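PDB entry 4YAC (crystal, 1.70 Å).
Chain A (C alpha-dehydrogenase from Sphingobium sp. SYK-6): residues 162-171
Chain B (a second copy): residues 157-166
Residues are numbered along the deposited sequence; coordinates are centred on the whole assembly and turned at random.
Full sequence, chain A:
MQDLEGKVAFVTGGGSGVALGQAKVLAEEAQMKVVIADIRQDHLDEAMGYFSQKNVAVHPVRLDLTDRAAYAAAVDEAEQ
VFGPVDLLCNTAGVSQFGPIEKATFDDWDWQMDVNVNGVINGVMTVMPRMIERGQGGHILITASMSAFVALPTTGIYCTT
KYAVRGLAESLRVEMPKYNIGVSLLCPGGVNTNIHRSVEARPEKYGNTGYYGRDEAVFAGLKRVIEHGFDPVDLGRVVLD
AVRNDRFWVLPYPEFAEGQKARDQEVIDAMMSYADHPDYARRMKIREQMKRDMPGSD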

ATOM      1  N   TYR A 162      -2.950  -2.752   0.234  1.00 23.77           N
ATOM      2  CA  TYR A 162      -1.762  -2.252  -0.440  1.00 22.20           C
ATOM      3  C   TYR A 162      -0.670  -1.991   0.593  1.00 22.49           C
ATOM      4  O   TYR A 162       0.493  -2.341   0.387  1.00 26.40           O
ATOM      5  N   ALA A 163      -1.058  -1.401   1.718  1.00 21.47           N
ATOM      6  CA  ALA A 163      -0.105  -1.064   2.768  1.00 19.78           C
ATOM      7  C   ALA A 163       0.675  -2.286   3.234  1.00 23.13           C
ATOM      8  O   ALA A 163       1.903  -2.263   3.244  1.00 23.75           O
ATOM      9  N   VAL A 164      -0.020  -3.354   3.610  1.00 24.97           N
ATOM     10  CA  VAL A 164       0.678  -4.511   4.165  1.00 22.51           C
ATOM     11  C   VAL A 164       1.391  -5.280   3.058  1.00 27.09           C
ATOM     12  O   VAL A 164       2.351  -5.995   3.332  1.00 24.46           O
ATOM     13  N   ARG A 165       0.957  -5.122   1.810  1.00 25.38           N
ATOM     14  CA  ARG A 165       1.729  -5.672   0.698  1.00 23.74           C
ATOM     15  C   ARG A 165       3.100  -5.011   0.670  1.00 42.98           C
ATOM     16  O   ARG A 165       4.116  -5.681   0.509  1.00 30.18           O
ATOM     17  N   GLY A 166       3.118  -3.690   0.819  1.00 26.10           N
ATOM     18  CA  GLY A 166       4.363  -2.944   0.847  1.00 20.67           C
ATOM     19  C   GLY A 166       5.243  -3.413   1.986  1.00 23.87           C
ATOM     20  O   GLY A 166       6.453  -3.602   1.825  1.00 28.78           O
ATOM     21  N   LEU A 167       4.630  -3.591   3.151  1.00 26.06           N
ATOM     22  CA  LEU A 167       5.355  -4.071   4.321  1.00 27.34           C
ATOM     23  C   LEU A 167       5.942  -5.450   4.050  1.00 27.01           C
ATOM     24  O   LEU A 167       7.090  -5.726   4.403  1.00 26.00           O
ATOM     25  N   ALA A 168       5.152  -6.313   3.420  1.00 25.27           N
ATOM     26  CA  ALA A 168       5.608  -7.664   3.104  1.00 30.00           C
ATOM     27  C   ALA A 168       6.799  -7.641   2.149  1.00 26.95           C
ATOM     28  O   ALA A 168       7.794  -8.340   2.372  1.00 27.41           O
ATOM     29  N   GLU A 169       6.706  -6.846   1.087  1.00 25.09           N
ATOM     30  CA  GLU A 169       7.795  -6.762   0.121  1.00 26.10           C
ATOM     31  C   GLU A 169       9.038  -6.150   0.768  1.00 28.53           C
ATOM     32  O   GLU A 169      10.165  -6.446   0.366  1.00 27.85           O
ATOM     33  N   SER A 170       8.827  -5.311   1.780  1.00 26.63           N
ATOM     34  CA  SER A 170       9.931  -4.708   2.526  1.00 28.75           C
ATOM     35  C   SER A 170      10.622  -5.736   3.417  1.00 28.07           C
ATOM     36  O   SER A 170      11.851  -5.804   3.468  1.00 28.31           O
ATOM     37  N   LEU A 171       9.828  -6.533   4.120  1.00 28.32           N
ATOM     38  CA  LEU A 171      10.364  -7.633   4.919  1.00 28.95           C
ATOM     39  C   LEU A 171      11.159  -8.588   4.037  1.00 36.81           C
ATOM     40  O   LEU A 171      12.204  -9.105   4.436  1.00 30.22           O
TER
ATOM     41  N   TYR B 157       8.806   3.776   5.090  1.00 26.42           N
ATOM     42  CA  TYR B 157       8.514   4.663   3.968  1.00 23.11           C
ATOM     43  C   TYR B 157       7.764   3.939   2.849  1.00 26.41           C
ATOM     44  O   TYR B 157       6.754   4.430   2.346  1.00 25.99           O
ATOM     45  N   CYS B 158       8.259   2.763   2.478  1.00 25.15           N
ATOM     46  CA  CYS B 158       7.662   1.954   1.422  1.00 24.24           C
ATOM     47  C   CYS B 158       6.231   1.566   1.770  1.00 23.71           C
ATOM     48  O   CYS B 158       5.335   1.643   0.925  1.00 27.51           O
ATOM     49  N   THR B 159       6.015   1.163   3.019  1.00 24.18           N
ATOM     50  CA  THR B 159       4.681   0.798   3.473  1.00 18.01           C
ATOM     51  C   THR B 159       3.717   1.970   3.266  1.00 21.54           C
ATOM     52  O   THR B 159       2.616   1.778   2.755  1.00 26.02           O
ATOM     53  N   THR B 160       4.137   3.181   3.632  1.00 21.63           N
ATOM     54  CA  THR B 160       3.254   4.346   3.508  1.00 24.18           C
ATOM     55  C   THR B 160       2.958   4.698   2.056  1.00 24.26           C
ATOM     56  O   THR B 160       1.865   5.160   1.742  1.00 23.80           O
ATOM     57  N   LYS B 161       3.917   4.481   1.166  1.00 24.58           N
ATOM     58  CA  LYS B 161       3.734   4.887  -0.220  1.00 27.86           C
ATOM     59  C   LYS B 161       2.904   3.857  -0.982  1.00 26.94           C
ATOM     60  O   LYS B 161       2.119   4.214  -1.862  1.00 26.94           O
ATOM     61  N   TYR B 162       3.043   2.584  -0.631  1.00 23.77           N
ATOM     62  CA  TYR B 162       2.134   1.576  -1.155  1.00 22.20           C
ATOM     63  C   TYR B 162       0.705   1.926  -0.747  1.00 22.49           C
ATOM     64  O   TYR B 162      -0.221   1.846  -1.554  1.00 26.40           O
ATOM     65  N   ALA B 163       0.540   2.342   0.504  1.00 21.47           N
ATOM     66  CA  ALA B 163      -0.780   2.672   1.028  1.00 19.78           C
ATOM     67  C   ALA B 163      -1.472   3.734   0.182  1.00 23.13           C
ATOM     68  O   ALA B 163      -2.599   3.528  -0.260  1.00 23.75           O
ATOM     69  N   VAL B 164      -0.809   4.861  -0.055  1.00 24.97           N
ATOM     70  CA  VAL B 164      -1.469   5.950  -0.769  1.00 22.51           C
ATOM     71  C   VAL B 164      -1.579   5.621  -2.255  1.00 27.09           C
ATOM     72  O   VAL B 164      -2.443   6.162  -2.939  1.00 24.46           O
ATOM     73  N   ARG B 165      -0.737   4.721  -2.756  1.00 25.38           N
ATOM     74  CA  ARG B 165      -0.932   4.224  -4.116  1.00 23.74           C
ATOM     75  C   ARG B 165      -2.278   3.516  -4.197  1.00 42.98           C
ATOM     76  O   ARG B 165      -3.036   3.718  -5.141  1.00 30.18           O
ATOM     77  N   GLY B 166      -2.562   2.679  -3.205  1.00 26.10           N
ATOM     78  CA  GLY B 166      -3.827   1.970  -3.145  1.00 20.67           C
ATOM     79  C   GLY B 166      -4.985   2.944  -3.092  1.00 23.87           C
ATOM     80  O   GLY B 166      -5.998   2.774  -3.780  1.00 28.78           O
TER

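Two copies of the same helix pack against each other in a nearly antiparallel fashion. Their axes approach to 7.1 Å and their directions differ by 148°. The nearest CA atoms are those of A163(A) and A163(B), 4.2 Å apart, and G166(A) CA and T159(B) CA are 4.6 Å apart.

Y162(A) points toward chain B. Its chi1 of -97° lies between the usual wells, and chi2 is 77°. The ring lies over the backbone of G166(B), whose CA is 3.7 Å from the ring centroid and 18° off the ring normal, a CH-pi contact. An ideal CB on G166(B) would lie 2.8 Å from Y162(A) CB, a clash; the glycine has no side chain there, and its CA lies against the ring face. R165(B) NE lies at the ring edge, 3.6 Å from Y162(A) CE2. The backbone O of Y162(A) is 3.4 Å from Y162(B) CB.

A163(A) points sideways. Its CB meets A163(B) CB at 3.9 Å, where the two backbones run close. T159(B), in the m rotamer, places CG2 3.4 Å from A163(A) O. V164(A), also m, points away and makes no contact.

R165(A) leaves its backbone sideways, but its extended chain (chi1 to chi3 all t) brings the guanidinium nearer to chain B. Y162(B) CE2 lies over one face of that group, 3.6 Å from R165(A) NE. R165(A) NH1 and R165(B) NH1 are only 4.3 Å apart, a pairing of like charges. Two waters bridge these arginines. Water 1 accepts from R165(A) NH1 and R165(B) NH2, and water 2 from R165(A) NH2 and R165(B) NH1, each at 3.0 Å.

G166(A) repeats the glycine contact. Its CA is 3.7 Å from the centroid of the Y162(B) ring, over the face. Here too a CB would clash with Y162(B) CB, at 2.8 Å. The Y162(B) side chain sits as a knob among Y162(A), R165(A), G166(A) and E169(A).

L167(A) (chi1 t, chi2 p) points sideways. Its CB is 3.6 Å from T159(B) OG1. A168(A) makes no contact.

E169(A) (chi1 m, chi2 t) points toward chain B. Its OE2 receives R165(A) NE at 2.9 Å in a salt bridge within the helix. Y162(B) OH lies 2.8 Å from the same E169(A) OE2. Water 3 donates to E169(A) OE1 at 2.7 Å.

S170(A), in the m rotamer, also points toward chain B. Its OG donates to G166(A) O at 2.9 Å and lies 3.4 Å from C158(B) SG. L171(A) is out of reach.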

ATOM      1  CB  TYR A 162      -2.073  -0.973  -1.222  1.00 24.79           C
ATOM      2  CG  TYR A 162      -2.358  -1.201  -2.687  1.00 21.75           C
ATOM      3  CD1 TYR A 162      -3.586  -1.695  -3.105  1.00 27.37           C
ATOM      4  CD2 TYR A 162      -1.409  -0.905  -3.657  1.00 24.66           C
ATOM      5  CE1 TYR A 162      -3.855  -1.899  -4.440  1.00 25.98           C
ATOM      6  CE2 TYR A 162      -1.669  -1.107  -4.994  1.00 28.08           C
ATOM      7  CZ  TYR A 162      -2.892  -1.604  -5.379  1.00 26.97           C
ATOM      8  OH  TYR A 162      -3.150  -1.803  -6.713  1.00 33.40           O
ATOM      9  CB  ALA A 163      -0.818  -0.421   3.945  1.00 23.14           C
ATOM     10  CB  VAL A 164      -0.266  -5.448   4.947  1.00 24.31           C
ATOM     11  CG1 VAL A 164      -0.780  -4.740   6.195  1.00 28.66           C
ATOM     12  CG2 VAL A 164      -1.409  -5.939   4.081  1.00 27.07           C
ATOM     13  CB  ARG A 165       1.026  -5.471  -0.644  1.00 26.33           C
ATOM     14  CG  ARG A 165       1.947  -5.720  -1.836  1.00 25.44           C
ATOM     15  CD  ARG A 165       1.260  -5.516  -3.166  1.00 25.87           C
ATOM     16  NE  ARG A 165       2.228  -5.538  -4.260  1.00 28.36           N
ATOM     17  CZ  ARG A 165       1.974  -5.140  -5.502  1.00 36.80           C
ATOM     18  NH1 ARG A 165       0.773  -4.678  -5.823  1.00 31.08           N
ATOM     19  NH2 ARG A 165       2.925  -5.197  -6.424  1.00 34.94           N
ATOM     20  CB  LEU A 167       4.443  -4.122   5.549  1.00 22.29           C
ATOM     21  CG  LEU A 167       5.058  -4.749   6.805  1.00 26.51           C
ATOM     22  CD1 LEU A 167       6.324  -4.023   7.231  1.00 26.00           C
ATOM     23  CD2 LEU A 167       4.045  -4.750   7.937  1.00 27.79           C
ATOM     24  CB  ALA A 168       4.472  -8.485   2.511  1.00 27.11           C
ATOM     25  CB  GLU A 169       7.373  -5.948  -1.105  1.00 27.34           C
ATOM     26  CG  GLU A 169       6.257  -6.597  -1.904  1.00 28.89           C
ATOM     27  CD  GLU A 169       6.104  -5.996  -3.287  1.00 40.71           C
ATOM     28  OE1 GLU A 169       7.078  -6.043  -4.069  1.00 60.87           O
ATOM     29  OE2 GLU A 169       5.007  -5.473  -3.592  1.00 28.91           O
ATOM     30  CB  SER A 170       9.431  -3.531   3.364  1.00 30.11           C
ATOM     31  OG  SER A 170       9.026  -2.461   2.529  1.00 28.47           O
ATOM     32  CB  LEU A 171       9.228  -8.391   5.614  1.00 30.02           C
ATOM     33  CG  LEU A 171       8.951  -8.229   7.117  1.00 43.79           C
ATOM     34  CD1 LEU A 171       9.654  -7.053   7.770  1.00 34.96           C
ATOM     35  CD2 LEU A 171       7.455  -8.117   7.331  1.00 30.79           C
TER
ATOM     36  CB  TYR B 157       9.820   5.264   3.435  1.00 25.44           C
ATOM     37  CG  TYR B 157       9.650   6.270   2.323  1.00 28.97           C
ATOM     38  CD1 TYR B 157       9.175   7.547   2.582  1.00 32.12           C
ATOM     39  CD2 TYR B 157       9.991   5.950   1.018  1.00 33.76           C
ATOM     40  CE1 TYR B 157       9.029   8.473   1.566  1.00 40.48           C
ATOM     41  CE2 TYR B 157       9.850   6.868  -0.004  1.00 32.34           C
ATOM     42  CZ  TYR B 157       9.369   8.128   0.275  1.00 41.33           C
ATOM     43  OH  TYR B 157       9.228   9.044  -0.743  1.00 68.11           O
ATOM     44  CB  CYS B 158       8.518   0.706   1.185  1.00 27.82           C
ATOM     45  SG  CYS B 158       7.836  -0.508   0.033  1.00 28.34           S
ATOM     46  CB  THR B 159       4.677   0.370   4.951  1.00 24.74           C
ATOM     47  OG1 THR B 159       5.542  -0.760   5.116  1.00 25.26           O
ATOM     48  CG2 THR B 159       3.278  -0.028   5.388  1.00 25.17           C
ATOM     49  CB  THR B 160       3.823   5.620   4.199  1.00 23.67           C
ATOM     50  OG1 THR B 160       4.973   6.115   3.499  1.00 24.37           O
ATOM     51  CG2 THR B 160       4.169   5.352   5.658  1.00 26.08           C
ATOM     52  CB  LYS B 161       5.095   5.127  -0.884  1.00 27.90           C
ATOM     53  CG  LYS B 161       5.858   6.312  -0.279  1.00 30.07           C
ATOM     54  CD  LYS B 161       5.088   7.627  -0.411  1.00 31.79           C
ATOM     55  CE  LYS B 161       5.815   8.797   0.232  1.00 42.23           C
ATOM     56  NZ  LYS B 161       5.020  10.056   0.111  1.00 52.36           N
ATOM     57  CB  TYR B 162       2.508   0.182  -0.643  1.00 24.79           C
ATOM     58  CG  TYR B 162       3.358  -0.617  -1.603  1.00 21.75           C
ATOM     59  CD1 TYR B 162       4.715  -0.358  -1.738  1.00 27.37           C
ATOM     60  CD2 TYR B 162       2.811  -1.645  -2.360  1.00 24.66           C
ATOM     61  CE1 TYR B 162       5.497  -1.087  -2.605  1.00 25.98           C
ATOM     62  CE2 TYR B 162       3.585  -2.378  -3.230  1.00 28.08           C
ATOM     63  CZ  TYR B 162       4.926  -2.095  -3.349  1.00 26.97           C
ATOM     64  OH  TYR B 162       5.697  -2.829  -4.216  1.00 33.40           O
ATOM     65  CB  ALA B 163      -0.678   3.139   2.469  1.00 23.14           C
ATOM     66  CB  VAL B 164      -0.754   7.303  -0.571  1.00 24.31           C
ATOM     67  CG1 VAL B 164      -0.870   7.740   0.885  1.00 28.66           C
ATOM     68  CG2 VAL B 164       0.694   7.239  -1.013  1.00 27.07           C
ATOM     69  CB  ARG B 165       0.184   3.272  -4.546  1.00 26.33           C
ATOM     70  CG  ARG B 165      -0.166   2.482  -5.805  1.00 25.44           C
ATOM     71  CD  ARG B 165       0.930   1.534  -6.230  1.00 25.87           C
ATOM     72  NE  ARG B 165       0.465   0.643  -7.292  1.00 28.36           N
ATOM     73  CZ  ARG B 165       1.102  -0.452  -7.693  1.00 36.80           C
ATOM     74  NH1 ARG B 165       2.244  -0.807  -7.121  1.00 31.08           N
ATOM     75  NH2 ARG B 165       0.591  -1.197  -8.663  1.00 34.94           N
TER
HETATM   76  O   HOH W   1       0.598  -4.172  -8.803  1.00 34.60           O
HETATM   77  O   HOH W   2       3.449  -3.185  -8.557  1.00 34.60           O
HETATM   78  O   HOH W   3       8.796  -4.142  -4.853  1.00 38.02           O